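Local atomic coordinates of fructosyl amine: oxygen oxidoreductase (Aspergillus fumigatus, PDB entry 3DJE), a protein that binds FAD and catalyses the oxidative deglycation of fructosyl amino acids. Residues Leu10-Gly15 and Thr213-Gly218. Residues are numbered along the deposited sequence; the frame is centred on the assembly and turned at random.
Sequences LIVGAG and TFLCAG. With FAD (flavin-adenine dinucleotide), chain C.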
loop_
_atom_site.group_PDB
_atom_site.type_symbol
_atom_site.label_atom_id
_atom_site.label_comp_id
_atom_site.label_asym_id
_atom_site.label_seq_id
_atom_site.Cartn_x
_atom_site.Cartn_y
_atom_site.Cartn_z
ATOM N N LEU A 10 -19.444 -1.566 -11.978
ATOM C CA LEU A 10 -18.993 -2.670 -11.138
ATOM C C LEU A 10 -17.550 -2.454 -10.760
ATOM O O LEU A 10 -16.727 -2.163 -11.631
ATOM C CB LEU A 10 -19.114 -3.978 -11.908
ATOM C CG LEU A 10 -18.829 -5.259 -11.127
ATOM C CD1 LEU A 10 -19.832 -5.447 -9.989
ATOM C CD2 LEU A 10 -18.891 -6.445 -12.077
ATOM N N ILE A 11 -17.242 -2.563 -9.464
ATOM C CA ILE A 11 -15.853 -2.468 -9.014
ATOM C C ILE A 11 -15.428 -3.812 -8.460
ATOM O O ILE A 11 -16.090 -4.346 -7.555
ATOM C CB ILE A 11 -15.661 -1.394 -7.927
ATOM C CG1 ILE A 11 -16.070 -0.024 -8.469
ATOM C CG2 ILE A 11 -14.209 -1.385 -7.410
ATOM C CD1 ILE A 11 -16.183 1.021 -7.394
ATOM N N VAL A 12 -14.352 -4.369 -9.018
ATOM C CA VAL A 12 -13.784 -5.629 -8.514
ATOM C C VAL A 12 -12.689 -5.306 -7.504
ATOM O O VAL A 12 -11.603 -4.832 -7.876
ATOM C CB VAL A 12 -13.240 -6.529 -9.658
ATOM C CG1 VAL A 12 -12.575 -7.840 -9.092
ATOM C CG2 VAL A 12 -14.344 -6.881 -10.641
ATOM N N GLY A 13 -13.006 -5.536 -6.232
ATOM C CA GLY A 13 -12.115 -5.250 -5.114
ATOM C C GLY A 13 -12.575 -4.064 -4.282
ATOM O O GLY A 13 -12.719 -2.952 -4.800
ATOM N N ALA A 14 -12.791 -4.291 -2.984
ATOM C CA ALA A 14 -13.151 -3.233 -2.033
ATOM C C ALA A 14 -11.971 -2.847 -1.128
ATOM O O ALA A 14 -12.149 -2.543 0.054
ATOM C CB ALA A 14 -14.361 -3.677 -1.187
ATOM N N GLY A 15 -10.769 -2.867 -1.697
ATOM C CA GLY A 15 -9.574 -2.473 -0.972
ATOM C C GLY A 15 -9.373 -0.981 -1.046
ATOM O O GLY A 15 -10.333 -0.206 -1.186
ATOM N N THR A 213 -16.667 -1.814 -15.895
ATOM C CA THR A 213 -16.071 -2.615 -14.822
ATOM C C THR A 213 -14.716 -2.019 -14.480
ATOM O O THR A 213 -13.895 -1.797 -15.377
ATOM C CB THR A 213 -15.897 -4.091 -15.286
ATOM O OG1 THR A 213 -17.176 -4.654 -15.623
ATOM C CG2 THR A 213 -15.213 -4.945 -14.227
ATOM N N PHE A 214 -14.490 -1.760 -13.187
ATOM C CA PHE A 214 -13.219 -1.276 -12.682
ATOM C C PHE A 214 -12.506 -2.443 -12.016
ATOM O O PHE A 214 -13.078 -3.088 -11.148
ATOM C CB PHE A 214 -13.426 -0.201 -11.618
ATOM C CG PHE A 214 -14.072 1.067 -12.129
ATOM C CD1 PHE A 214 -13.297 2.184 -12.437
ATOM C CD2 PHE A 214 -15.456 1.151 -12.268
ATOM C CE1 PHE A 214 -13.894 3.372 -12.888
ATOM C CE2 PHE A 214 -16.056 2.339 -12.728
ATOM C CZ PHE A 214 -15.264 3.446 -13.033
ATOM N N LEU A 215 -11.263 -2.683 -12.408
ATOM C CA LEU A 215 -10.470 -3.740 -11.800
ATOM C C LEU A 215 -9.526 -3.117 -10.766
ATOM O O LEU A 215 -8.563 -2.439 -11.120
ATOM C CB LEU A 215 -9.728 -4.526 -12.874
ATOM C CG LEU A 215 -8.888 -5.715 -12.393
ATOM C CD1 LEU A 215 -9.752 -6.681 -11.586
ATOM C CD2 LEU A 215 -8.265 -6.409 -13.586
ATOM N N CYS A 216 -9.843 -3.361 -9.495
ATOM C CA CYS A 216 -9.122 -2.777 -8.365
ATOM C C CYS A 216 -8.781 -3.863 -7.346
ATOM O O CYS A 216 -8.935 -3.684 -6.143
ATOM C CB CYS A 216 -9.985 -1.696 -7.703
ATOM S SG CYS A 216 -10.297 -0.286 -8.764
ATOM N N ALA A 217 -8.302 -4.997 -7.843
ATOM C CA ALA A 217 -8.048 -6.163 -7.009
ATOM C C ALA A 217 -6.610 -6.269 -6.460
ATOM O O ALA A 217 -6.201 -7.333 -5.970
ATOM C CB ALA A 217 -8.447 -7.434 -7.787
ATOM N N GLY A 218 -5.851 -5.175 -6.549
ATOM C CA GLY A 218 -4.536 -5.117 -5.931
ATOM C C GLY A 218 -3.628 -6.208 -6.442
ATOM O O GLY A 218 -3.521 -6.414 -7.664
HETATM P PA FAD C . -5.707 -3.683 -1.724
HETATM O O1A FAD C . -6.031 -2.610 -0.778
HETATM O O2A FAD C . -4.849 -4.815 -1.255
HETATM O O5B FAD C . -7.111 -4.193 -2.243
HETATM C C5B FAD C . -7.259 -5.327 -3.102
HETATM C C4B FAD C . -8.677 -5.868 -2.878
HETATM O O4B FAD C . -8.835 -6.845 -3.924
HETATM C C3B FAD C . -8.700 -6.631 -1.533
HETATM O O3B FAD C . -9.673 -6.072 -0.636
HETATM C C2B FAD C . -9.081 -8.052 -1.981
HETATM O O2B FAD C . -9.998 -8.704 -1.048
HETATM C C1B FAD C . -9.701 -7.796 -3.384
HETATM N N9A FAD C . -9.785 -9.108 -4.096
HETATM C C8A FAD C . -8.885 -10.113 -4.119
HETATM N N7A FAD C . -9.393 -11.137 -4.837
HETATM C C5A FAD C . -10.611 -10.773 -5.262
HETATM C C6A FAD C . -11.605 -11.405 -6.016
HETATM N N6A FAD C . -11.416 -12.668 -6.468
HETATM N N1A FAD C . -12.749 -10.740 -6.271
HETATM C C2A FAD C . -12.948 -9.496 -5.820
HETATM N N3A FAD C . -12.021 -8.863 -5.093
HETATM C C4A FAD C . -10.853 -9.486 -4.806
HETATM N N1 FAD C . 1.449 2.687 1.231
HETATM C C2 FAD C . 1.575 3.990 1.708
HETATM O O2 FAD C . 1.128 4.952 1.081
HETATM N N3 FAD C . 2.229 4.203 2.922
HETATM C C4 FAD C . 2.768 3.154 3.659
HETATM O O4 FAD C . 3.339 3.381 4.733
HETATM C C4X FAD C . 2.651 1.849 3.157
HETATM N N5 FAD C . 3.194 0.776 3.861
HETATM C C5X FAD C . 2.918 -0.524 3.446
HETATM C C6 FAD C . 3.288 -1.579 4.274
HETATM C C7 FAD C . 2.987 -2.887 3.914
HETATM C C7M FAD C . 3.441 -4.012 4.856
HETATM C C8 FAD C . 2.291 -3.147 2.735
HETATM C C8M FAD C . 1.891 -4.599 2.378
HETATM C C9 FAD C . 1.906 -2.079 1.913
HETATM C C9A FAD C . 2.207 -0.758 2.271
HETATM N N10 FAD C . 1.846 0.335 1.460
HETATM C C10 FAD C . 1.991 1.633 1.949
HETATM C "C1'" FAD C . 1.300 0.119 0.112
HETATM C "C2'" FAD C . -0.228 0.166 0.155
HETATM O "O2'" FAD C . -0.707 -0.551 1.314
HETATM C "C3'" FAD C . -0.784 -0.452 -1.124
HETATM O "O3'" FAD C . -0.080 0.095 -2.258
HETATM C "C4'" FAD C . -2.275 -0.149 -1.313
HETATM O "O4'" FAD C . -3.015 -0.359 -0.111
HETATM C "C5'" FAD C . -2.829 -1.066 -2.410
HETATM O "O5'" FAD C . -4.213 -0.757 -2.642
HETATM P P FAD C . -5.065 -1.622 -3.689
HETATM O O1P FAD C . -4.340 -1.654 -4.995
HETATM O O2P FAD C . -6.445 -1.102 -3.608
HETATM O O3P FAD C . -5.063 -3.113 -3.087
#
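Val12 and Leu215 sit side by side on two parallel strands and point the same way. Val12 CB lies 3.8 Å from Phe214 O and also touches Leu215 CD1. Val12 CG1 is anti to the backbone N (chi1 177°). This puts Val12 CG1 3.7 Å from C2A of the FAD adenine, and it also touches Leu215 CD1. CG2 turns back toward the start of the strand, to Thr213 CG2. Three backbone hydrogen bonds join the strands. Phe214 N gives to Leu10 O, and Val12 N to Phe214 O, the latter almost straight at 177°. The third, from Cys216 N to Val12 O, is as short (2.8 Å) but more bent, at 143°. There the strands end and their loops spread round the cofactor. On the other face, Ile11 CG1 packs obliquely on Phe214 CD2 at 4.0 Å, and Leu10 O lies at the edge of the Phe214 ring, near its plane.

Gly13 and Gly15 fit the GxGxxG pattern of Rossmann-type nucleotide-binding folds, consistent with the family. Gly15 CA comes within 3.3 Å of FAD O5B, where a side chain would collide with the ligand. Ala217 CA lies equally close to the ribose oxygen O4B, and Gly218 passes by the pyrophosphate.

Both strands are inner members of the parallel part of the sheet: strand 9-12 lies between 33-37 and 212-215, and strand 212-215 lies between 9-12 and 356-360. Ile11 and Phe214 pack on helix 16-27, which follows Gly15, and Phe214 also touches helix 373-382.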